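Local coordinates for putative cytoplasmic protein (Salmonella enterica subsp. enterica serovar Typhimurium, PDB 4IQN) that is of unknown function but belongs to the uncharacterised DUF5066 family of proteins, at residues L35-Y40 with E47-P52; Y90-E95 with P114-D119; I74-K79 with R127-G132. All blocks are in the same frame, centred on the assembly; numbering follows the deposited sequence.

Contact 1 of 3, residues L35-Y40 with E47-P52; sequences LRVRKY and ETTELP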
loop_
_atom_site.group_PDB
_atom_site.type_symbol
_atom_site.label_atom_id
_atom_site.label_comp_id
_atom_site.label_asym_id
_atom_site.label_seq_id
_atom_site.Cartn_x
_atom_site.Cartn_y
_atom_site.Cartn_z
ATOM N N LEU A 35 -15.895 5.409 5.396
ATOM C CA LEU A 35 -14.657 4.632 5.492
ATOM C C LEU A 35 -13.626 5.281 6.401
ATOM O O LEU A 35 -13.435 6.492 6.396
ATOM C CB LEU A 35 -14.042 4.374 4.113
ATOM C CG LEU A 35 -14.908 3.572 3.119
ATOM C CD1 LEU A 35 -14.174 3.526 1.794
ATOM C CD2 LEU A 35 -15.209 2.160 3.598
ATOM N N ARG A 36 -12.982 4.436 7.188
ATOM C CA ARG A 36 -11.859 4.803 8.037
ATOM C C ARG A 36 -10.842 3.674 7.921
ATOM O O ARG A 36 -11.163 2.597 7.406
ATOM C CB ARG A 36 -12.322 4.950 9.489
ATOM C CG ARG A 36 -13.374 6.039 9.695
ATOM C CD ARG A 36 -12.802 7.434 9.856
ATOM N NE ARG A 36 -12.015 7.505 11.079
ATOM C CZ ARG A 36 -11.294 8.548 11.467
ATOM N NH1 ARG A 36 -11.247 9.660 10.736
ATOM N NH2 ARG A 36 -10.613 8.468 12.603
ATOM N N VAL A 37 -9.621 3.893 8.395
ATOM C CA VAL A 37 -8.629 2.813 8.424
ATOM C C VAL A 37 -8.040 2.709 9.841
ATOM O O VAL A 37 -7.804 3.735 10.508
ATOM C CB VAL A 37 -7.523 3.006 7.321
ATOM C CG1 VAL A 37 -6.888 4.355 7.432
ATOM C CG2 VAL A 37 -6.480 1.874 7.374
ATOM N N ARG A 38 -7.809 1.480 10.314
ATOM C CA ARG A 38 -7.025 1.308 11.547
ATOM C C ARG A 38 -5.695 2.063 11.486
ATOM O O ARG A 38 -5.045 2.092 10.435
ATOM C CB ARG A 38 -6.814 -0.175 11.853
ATOM C CG ARG A 38 -8.099 -0.870 12.277
ATOM C CD ARG A 38 -8.472 -0.493 13.684
ATOM N NE ARG A 38 -9.582 -1.317 14.194
ATOM C CZ ARG A 38 -9.427 -2.522 14.718
ATOM N NH1 ARG A 38 -8.213 -3.060 14.814
ATOM N NH2 ARG A 38 -10.492 -3.193 15.160
ATOM N N LYS A 39 -5.313 2.708 12.589
ATOM C CA LYS A 39 -4.065 3.472 12.665
ATOM C C LYS A 39 -2.839 2.572 12.844
ATOM O O LYS A 39 -1.748 2.908 12.358
ATOM C CB LYS A 39 -4.144 4.484 13.813
ATOM C CG LYS A 39 -2.940 5.374 14.089
ATOM C CD LYS A 39 -2.658 6.407 12.998
ATOM C CE LYS A 39 -1.442 7.298 13.307
ATOM N NZ LYS A 39 -1.749 8.420 14.217
ATOM N N TYR A 40 -3.009 1.446 13.527
ATOM C CA TYR A 40 -1.884 0.597 13.928
ATOM C C TYR A 40 -1.989 -0.810 13.389
ATOM O O TYR A 40 -3.067 -1.310 13.068
ATOM C CB TYR A 40 -1.782 0.563 15.459
ATOM C CG TYR A 40 -1.528 1.929 16.067
ATOM C CD1 TYR A 40 -0.309 2.517 15.945
ATOM C CD2 TYR A 40 -2.543 2.641 16.750
ATOM C CE1 TYR A 40 -0.050 3.768 16.461
ATOM C CE2 TYR A 40 -2.284 3.900 17.288
ATOM C CZ TYR A 40 -1.026 4.449 17.129
ATOM O OH TYR A 40 -0.704 5.672 17.610
ATOM N N GLU A 47 -7.982 2.077 17.403
ATOM C CA GLU A 47 -7.882 3.450 16.956
ATOM C C GLU A 47 -7.895 3.494 15.451
ATOM O O GLU A 47 -7.231 2.697 14.794
ATOM C CB GLU A 47 -6.654 4.154 17.523
ATOM C CG GLU A 47 -6.552 5.624 17.104
ATOM C CD GLU A 47 -5.423 6.382 17.801
ATOM O OE1 GLU A 47 -4.783 5.814 18.723
ATOM O OE2 GLU A 47 -5.177 7.557 17.421
ATOM N N THR A 48 -8.640 4.436 14.904
ATOM C CA THR A 48 -8.707 4.605 13.451
ATOM C C THR A 48 -8.255 6.003 13.065
ATOM O O THR A 48 -8.088 6.893 13.934
ATOM C CB THR A 48 -10.136 4.374 12.930
ATOM O OG1 THR A 48 -10.982 5.387 13.455
ATOM C CG2 THR A 48 -10.692 3.021 13.373
ATOM N N THR A 49 -8.041 6.186 11.762
ATOM C CA THR A 49 -7.631 7.451 11.205
ATOM C C THR A 49 -8.201 7.558 9.785
ATOM O O THR A 49 -8.956 6.670 9.353
ATOM C CB THR A 49 -6.089 7.552 11.225
ATOM O OG1 THR A 49 -5.704 8.885 10.912
ATOM C CG2 THR A 49 -5.420 6.540 10.233
ATOM N N GLU A 50 -7.842 8.623 9.062
ATOM C CA GLU A 50 -8.433 8.923 7.738
ATOM C C GLU A 50 -7.778 8.138 6.611
ATOM O O GLU A 50 -6.562 7.865 6.659
ATOM C CB GLU A 50 -8.305 10.419 7.413
ATOM C CG GLU A 50 -9.145 11.353 8.291
ATOM C CD GLU A 50 -8.534 11.641 9.660
ATOM O OE1 GLU A 50 -7.283 11.706 9.793
ATOM O OE2 GLU A 50 -9.329 11.811 10.621
ATOM N N LEU A 51 -8.577 7.801 5.600
ATOM C CA LEU A 51 -8.044 7.238 4.363
ATOM C C LEU A 51 -7.256 8.325 3.640
ATOM O O LEU A 51 -7.517 9.532 3.846
ATOM C CB LEU A 51 -9.155 6.742 3.432
ATOM C CG LEU A 51 -9.547 5.296 3.529
ATOM C CD1 LEU A 51 -10.146 5.006 4.904
ATOM C CD2 LEU A 51 -10.531 4.950 2.452
ATOM N N PRO A 52 -6.291 7.920 2.785
ATOM C CA PRO A 52 -5.701 8.940 1.946
ATOM C C PRO A 52 -6.666 9.358 0.839
ATOM O O PRO A 52 -7.474 8.531 0.385
ATOM C CB PRO A 52 -4.475 8.245 1.350
ATOM C CG PRO A 52 -4.838 6.796 1.314
ATOM C CD PRO A 52 -5.747 6.588 2.533
HETATM O O HOH W 1 -11.361 8.382 5.965
HETATM O O HOH W 2 -5.351 0.792 15.199
#

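Contact 2 of 3, residues Y90-E95 with P114-D119; sequences YSPDEE and PVWSND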
loop_
_atom_site.group_PDB
_atom_site.type_symbol
_atom_site.label_atom_id
_atom_site.label_comp_id
_atom_site.label_asym_id
_atom_site.label_seq_id
_atom_site.Cartn_x
_atom_site.Cartn_y
_atom_site.Cartn_z
ATOM N N TYR A 90 -3.418 -4.679 7.240
ATOM C CA TYR A 90 -2.828 -5.834 6.632
ATOM C C TYR A 90 -1.516 -6.063 7.362
ATOM O O TYR A 90 -0.914 -5.126 7.885
ATOM C CB TYR A 90 -2.536 -5.491 5.173
ATOM C CG TYR A 90 -2.133 -6.602 4.270
ATOM C CD1 TYR A 90 -3.095 -7.357 3.584
ATOM C CD2 TYR A 90 -0.758 -6.892 4.039
ATOM C CE1 TYR A 90 -2.726 -8.378 2.729
ATOM C CE2 TYR A 90 -0.398 -7.924 3.203
ATOM C CZ TYR A 90 -1.385 -8.632 2.538
ATOM O OH TYR A 90 -1.071 -9.615 1.676
ATOM N N SER A 91 -1.057 -7.293 7.372
ATOM C CA SER A 91 0.231 -7.606 7.995
ATOM C C SER A 91 1.000 -8.413 6.975
ATOM O O SER A 91 0.442 -9.320 6.392
ATOM C CB SER A 91 0.037 -8.397 9.298
ATOM O OG SER A 91 1.305 -8.728 9.887
ATOM N N PRO A 92 2.291 -8.099 6.773
ATOM C CA PRO A 92 3.015 -8.705 5.701
ATOM C C PRO A 92 3.659 -10.064 6.005
ATOM O O PRO A 92 4.680 -10.411 5.434
ATOM C CB PRO A 92 4.110 -7.675 5.461
ATOM C CG PRO A 92 4.465 -7.241 6.850
ATOM C CD PRO A 92 3.144 -7.195 7.566
ATOM N N ASP A 93 3.065 -10.871 6.849
ATOM C CA ASP A 93 3.695 -12.123 7.223
ATOM C C ASP A 93 3.849 -13.106 6.030
ATOM O O ASP A 93 4.888 -13.764 5.929
ATOM C CB ASP A 93 2.985 -12.752 8.405
ATOM C CG ASP A 93 2.988 -11.834 9.608
ATOM O OD1 ASP A 93 2.045 -11.027 9.581
ATOM O OD2 ASP A 93 3.917 -11.895 10.526
ATOM N N GLU A 94 2.855 -13.164 5.133
ATOM C CA GLU A 94 2.916 -14.112 4.001
ATOM C C GLU A 94 4.022 -13.724 3.039
ATOM O O GLU A 94 4.824 -14.584 2.605
ATOM C CB GLU A 94 1.574 -14.259 3.270
ATOM C CG GLU A 94 0.580 -15.152 4.032
ATOM C CD GLU A 94 -0.815 -15.277 3.392
ATOM O OE1 GLU A 94 -1.100 -14.595 2.373
ATOM O OE2 GLU A 94 -1.643 -16.065 3.928
ATOM N N GLU A 95 4.084 -12.437 2.736
ATOM C CA GLU A 95 5.139 -11.894 1.875
ATOM C C GLU A 95 6.505 -12.152 2.500
ATOM O O GLU A 95 7.428 -12.557 1.820
ATOM C CB GLU A 95 4.923 -10.396 1.657
ATOM C CG GLU A 95 3.712 -10.054 0.790
ATOM C CD GLU A 95 2.341 -9.983 1.521
ATOM O OE1 GLU A 95 2.258 -10.308 2.739
ATOM O OE2 GLU A 95 1.351 -9.584 0.830
ATOM N N PRO A 114 4.430 -15.148 15.132
ATOM C CA PRO A 114 4.715 -14.104 14.167
ATOM C C PRO A 114 5.938 -14.210 13.301
ATOM O O PRO A 114 7.022 -14.499 13.813
ATOM C CB PRO A 114 4.790 -12.850 15.040
ATOM C CG PRO A 114 5.366 -13.343 16.318
ATOM C CD PRO A 114 4.805 -14.727 16.504
ATOM N N VAL A 115 5.753 -13.968 12.003
ATOM C CA VAL A 115 6.888 -13.987 11.077
ATOM C C VAL A 115 7.594 -12.627 11.078
ATOM O O VAL A 115 8.815 -12.543 11.247
ATOM C CB VAL A 115 6.443 -14.399 9.674
ATOM C CG1 VAL A 115 7.610 -14.291 8.686
ATOM C CG2 VAL A 115 5.972 -15.840 9.678
ATOM N N TRP A 116 6.827 -11.572 10.864
ATOM C CA TRP A 116 7.306 -10.200 10.904
ATOM C C TRP A 116 7.156 -9.638 12.289
ATOM O O TRP A 116 6.435 -10.204 13.112
ATOM C CB TRP A 116 6.500 -9.354 9.930
ATOM C CG TRP A 116 7.191 -8.176 9.383
ATOM C CD1 TRP A 116 6.866 -6.880 9.566
ATOM C CD2 TRP A 116 8.354 -8.177 8.498
ATOM N NE1 TRP A 116 7.722 -6.069 8.853
ATOM C CE2 TRP A 116 8.650 -6.846 8.213
ATOM C CE3 TRP A 116 9.134 -9.185 7.936
ATOM C CZ2 TRP A 116 9.712 -6.475 7.362
ATOM C CZ3 TRP A 116 10.190 -8.832 7.136
ATOM C CH2 TRP A 116 10.468 -7.482 6.849
ATOM N N SER A 117 7.855 -8.546 12.560
ATOM C CA SER A 117 7.772 -7.853 13.839
ATOM C C SER A 117 6.326 -7.539 14.190
ATOM O O SER A 117 5.515 -7.270 13.322
ATOM C CB SER A 117 8.544 -6.547 13.784
ATOM O OG SER A 117 8.389 -5.810 14.990
ATOM N N ASN A 118 6.017 -7.623 15.471
ATOM C CA ASN A 118 4.691 -7.207 15.982
ATOM C C ASN A 118 4.840 -6.081 16.993
ATOM O O ASN A 118 4.013 -5.919 17.883
ATOM C CB ASN A 118 3.939 -8.390 16.603
ATOM C CG ASN A 118 4.700 -9.089 17.715
ATOM O OD1 ASN A 118 5.801 -8.704 18.119
ATOM N ND2 ASN A 118 4.086 -10.118 18.245
ATOM N N ASP A 119 5.907 -5.303 16.871
ATOM C CA ASP A 119 6.127 -4.207 17.798
ATOM C C ASP A 119 4.860 -3.329 17.863
ATOM O O ASP A 119 4.259 -3.025 16.834
ATOM C CB ASP A 119 7.324 -3.370 17.385
ATOM C CG ASP A 119 7.682 -2.324 18.404
ATOM O OD1 ASP A 119 7.032 -1.270 18.493
ATOM O OD2 ASP A 119 8.651 -2.555 19.132
HETATM O O HOH W 3 3.592 -10.285 12.882
#

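Contact 3 of 3, residues I74-K79 with R127-G132; sequences IETLQK and RIDHVG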
loop_
_atom_site.group_PDB
_atom_site.type_symbol
_atom_site.label_atom_id
_atom_site.label_comp_id
_atom_site.label_asym_id
_atom_site.label_seq_id
_atom_site.Cartn_x
_atom_site.Cartn_y
_atom_site.Cartn_z
ATOM N N ILE A 74 -6.601 -1.972 -6.319
ATOM C CA ILE A 74 -7.229 -1.812 -5.017
ATOM C C ILE A 74 -8.166 -2.962 -4.687
ATOM O O ILE A 74 -9.134 -2.777 -3.981
ATOM C CB ILE A 74 -7.978 -0.470 -4.970
ATOM C CG1 ILE A 74 -8.976 -0.353 -6.130
ATOM C CG2 ILE A 74 -7.009 0.701 -5.043
ATOM C CD1 ILE A 74 -9.913 0.813 -5.976
ATOM N N GLU A 75 -7.872 -4.156 -5.194
ATOM C CA GLU A 75 -8.731 -5.321 -4.980
ATOM C C GLU A 75 -8.590 -5.917 -3.582
ATOM O O GLU A 75 -9.576 -6.089 -2.853
ATOM C CB GLU A 75 -8.441 -6.374 -6.024
ATOM C CG GLU A 75 -9.283 -7.621 -5.955
ATOM C CD GLU A 75 -8.968 -8.510 -7.117
ATOM O OE1 GLU A 75 -8.049 -9.325 -6.981
ATOM O OE2 GLU A 75 -9.584 -8.340 -8.173
ATOM N N THR A 76 -7.369 -6.245 -3.215
ATOM C CA THR A 76 -7.090 -6.936 -1.968
ATOM C C THR A 76 -7.591 -6.161 -0.737
ATOM O O THR A 76 -8.096 -6.765 0.244
ATOM C CB THR A 76 -5.570 -7.197 -1.850
ATOM O OG1 THR A 76 -5.157 -8.094 -2.902
ATOM C CG2 THR A 76 -5.215 -7.794 -0.505
ATOM N N LEU A 77 -7.444 -4.844 -0.770
ATOM C CA LEU A 77 -7.739 -4.033 0.408
ATOM C C LEU A 77 -9.214 -4.126 0.765
ATOM O O LEU A 77 -9.606 -3.934 1.941
ATOM C CB LEU A 77 -7.318 -2.588 0.202
ATOM C CG LEU A 77 -8.044 -1.759 -0.851
ATOM C CD1 LEU A 77 -9.310 -1.088 -0.290
ATOM C CD2 LEU A 77 -7.070 -0.724 -1.446
ATOM N N GLN A 78 -10.044 -4.426 -0.221
ATOM C CA GLN A 78 -11.503 -4.496 0.035
ATOM C C GLN A 78 -11.887 -5.717 0.900
ATOM O O GLN A 78 -12.949 -5.741 1.510
ATOM C CB GLN A 78 -12.290 -4.432 -1.288
ATOM C CG GLN A 78 -11.972 -3.130 -2.024
ATOM C CD GLN A 78 -12.659 -2.961 -3.340
ATOM O OE1 GLN A 78 -13.878 -3.013 -3.428
ATOM N NE2 GLN A 78 -11.882 -2.690 -4.374
ATOM N N LYS A 79 -11.013 -6.717 0.942
ATOM C CA LYS A 79 -11.168 -7.866 1.786
ATOM C C LYS A 79 -11.008 -7.484 3.267
ATOM O O LYS A 79 -11.366 -8.281 4.135
ATOM C CB LYS A 79 -10.165 -8.964 1.397
ATOM C CG LYS A 79 -10.456 -9.687 0.061
ATOM C CD LYS A 79 -9.292 -10.614 -0.348
ATOM C CE LYS A 79 -9.438 -11.111 -1.786
ATOM N NZ LYS A 79 -8.771 -12.422 -2.002
ATOM N N ARG A 127 -2.739 -2.991 1.724
ATOM C CA ARG A 127 -2.065 -3.679 0.609
ATOM C C ARG A 127 -2.564 -3.127 -0.702
ATOM O O ARG A 127 -3.763 -2.955 -0.896
ATOM C CB ARG A 127 -2.342 -5.182 0.664
ATOM C CG ARG A 127 -1.601 -6.073 -0.328
ATOM C CD ARG A 127 -0.106 -5.972 -0.170
ATOM N NE ARG A 127 0.529 -7.198 -0.625
ATOM C CZ ARG A 127 0.991 -7.419 -1.856
ATOM N NH1 ARG A 127 0.945 -6.482 -2.812
ATOM N NH2 ARG A 127 1.544 -8.586 -2.109
ATOM N N ILE A 128 -1.639 -2.853 -1.611
ATOM C CA ILE A 128 -1.953 -2.427 -2.991
ATOM C C ILE A 128 -1.514 -3.550 -3.931
ATOM O O ILE A 128 -0.428 -4.115 -3.767
ATOM C CB ILE A 128 -1.194 -1.141 -3.347
ATOM C CG1 ILE A 128 -1.671 0.031 -2.497
ATOM C CG2 ILE A 128 -1.275 -0.793 -4.860
ATOM C CD1 ILE A 128 -3.093 0.502 -2.759
ATOM N N ASP A 129 -2.356 -3.881 -4.909
ATOM C CA ASP A 129 -2.071 -4.950 -5.838
ATOM C C ASP A 129 -1.121 -4.386 -6.900
ATOM O O ASP A 129 -1.344 -3.315 -7.413
ATOM C CB ASP A 129 -3.350 -5.469 -6.441
ATOM C CG ASP A 129 -4.308 -5.994 -5.361
ATOM O OD1 ASP A 129 -3.995 -7.079 -4.791
ATOM O OD2 ASP A 129 -5.318 -5.309 -5.059
ATOM N N HIS A 130 -0.057 -5.119 -7.176
ATOM C CA HIS A 130 1.066 -4.607 -7.949
ATOM C C HIS A 130 1.188 -5.353 -9.267
ATOM O O HIS A 130 0.564 -6.394 -9.469
ATOM C CB HIS A 130 2.347 -4.742 -7.121
ATOM C CG HIS A 130 3.548 -4.112 -7.749
ATOM N ND1 HIS A 130 3.514 -2.869 -8.335
ATOM C CD2 HIS A 130 4.819 -4.562 -7.886
ATOM C CE1 HIS A 130 4.717 -2.571 -8.801
ATOM N NE2 HIS A 130 5.521 -3.592 -8.551
ATOM N N VAL A 131 1.942 -4.765 -10.183
ATOM C CA VAL A 131 2.070 -5.284 -11.528
ATOM C C VAL A 131 3.264 -6.221 -11.666
ATOM O O VAL A 131 3.410 -6.879 -12.701
ATOM C CB VAL A 131 2.186 -4.129 -12.538
ATOM C CG1 VAL A 131 0.918 -3.288 -12.505
ATOM C CG2 VAL A 131 3.422 -3.253 -12.257
ATOM N N GLY A 132 4.093 -6.297 -10.625
ATOM C CA GLY A 132 5.255 -7.195 -10.581
ATOM C C GLY A 132 5.307 -8.007 -9.295
ATOM O O GLY A 132 4.316 -8.125 -8.581
HETATM O O HOH W 4 -5.621 -3.698 -2.733
#

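Contact 1 of 3, residues L35-Y40 with E47-P52
Arg36 reaches across to Thr48, Thr49 and Glu50 and has more of its own surface buried here than any other residue. Two successive bends, the first placing CD (chi2 -84°) and the second NE (chi3 -65°), curl its chain over the partner strand. One face of the guanidinium lies on the backbone, with Thr49 C over its centre, 3.6 Å above the plane. At its edge and in plane, Thr48 OG1 accepts from Arg36 NH2 at 3.2 Å and more weakly from NE, a two-pronged grip on one hydroxyl oxygen. Arg36 NH1 forms a salt bridge with Glu50 OE2 at 2.9 Å, the two flat groups turned 74° apart.

Leu51 supplies the apolar part. Its CD1 presses on the backbone at Arg36 C (3.4 Å) and its CD2 meets Leu35 CB at 3.9 Å, while a water joins Leu35 O to Leu51 N. Ile87 of strand 86-87 touches both Leu51 and Val37.

Glu47 serves the other end: its carbonyl O takes the Lys39 N-H at 2.9 Å in a nearly straight bond, and its OE1 approaches the rim of the Tyr40 ring at CE2, 3.5 Å away. Between these ends Val37 and Thr49 exchange two backbone bonds as a hydrogen-bonded pair, and Arg38 faces Thr48 as a non-hydrogen-bonded one. This is a short antiparallel beta hairpin, strand 48-49 forming one edge of a three-stranded mixed sheet.

Contact 2 of 3, residues Y90-E95 with P114-D119
Asp93 OD2 is gripped by three donors: the backbone N-H groups of Val115 and Trp116 and a water. The Trp116 N bond is the straighter of the two backbone ones, 2.9 Å long and 171° at the hydrogen; the nitrogen approaches OD2 on the anti side and out of the carboxylate plane. The Val115 N bond to OD2, at 3.1 Å, is weak. The water lies 2.9 Å from Asp93 OD2 and donates also to Trp116 O, tying the carboxylate to both ends of the Trp116 backbone. Asp93 opens helix 93-99, with Pro92 at the N-cap, and its negative charge at that end would probably be favoured by the helix dipole.

Beside this polar grip is an apolar one. The side chains of Pro92 and Trp116 cross at about a right angle, with Pro92 CG over the face of the five-membered ring, 3.9 Å from its centroid and 21° off the normal. This is a CH-pi contact, displaced toward the rim, where Pro92 CG is 3.6 Å from Trp116 CD1. A chi1 of -153° sets Trp116 CG roughly anti to the backbone N, 3.8 Å from Pro92 CG. Val115 adds its CB, 4.0 Å from Asp93 CB.

The indole NE1 is bonded to Glu210, and Tyr212 meets the ring edge-to-face. Met154 of strand 151-155 touches both Pro92 and Trp116, and Ala96 of helix 93-99 touches Val115 and Trp116, so the loop 114-119 is packed onto the first turn of that helix and the neighbouring sheet.

Contact 3 of 3, residues I74-K79 with R127-G132
Asp129 closes on the backbone of Glu75 and Thr76, at the end of strand 124-128 on one edge of a four-stranded antiparallel sheet. Its carboxylate meets the beginning of a stretch of helical backbone conformation, residues 75-79. Asp129 OD2 accepts from Thr76 N at 2.9 Å, through its syn lone pair and nearly straight, and weakly from Glu75 N at 2.8 Å, where the angle is poor. The other oxygen, OD1, faces the Thr76 hydroxyl; the modelled 2.4 Å between Asp129 OD1 and Thr76 OG1 is too short to be relied on, although the two side chains clearly meet there. A chi1 of -59° sets Asp129 CG beside its own backbone N, on the side of Thr76 N.

A water extends this first shell. It accepts from Leu77 N at 2.9 Å and lies within hydrogen-bonding distance of both Arg127 O (2.7 Å) and Asp129 OD2 (2.8 Å). Apolar packing around it is lighter: Thr76 CG2 rests on Arg127 CG at 4.0 Å, and Leu77 CD2 loosely meets Ile128 CD1.

Further out, a backbone bond between Asp129 and Val73, just ahead of segment 74-79, ties the chain to the end of the strand. Arg127 NH1 donates to the carbonyl O of the next residue, Ile128. The helical stretch itself is braced by Gln78, whose NE2 donates to Ile74 O at 2.8 Å from 42° above the carbonyl plane, and also to Arg63 O.

In the fold
Contact 2 is the buried one of the three; contacts 1 and 3 are partly buried, although contact 3 lies nearest the chain centre, about 8 Å away against 13 and 14 Å for the centres of the others. Contact 1 is built on strand pairing within the mixed sheet, with a salt bridge between partly exposed side chains. Contacts 2 and 3 each use one aspartate to hold two successive backbone N-H groups, the former from a helix start to a loop, the latter from a strand end to a helical stretch. Only these two touch, through the salt bridge of Glu95 with Arg127 and Tyr90 packing on Thr76 and Arg127, contact 2 nesting in the loop closed by contact 3.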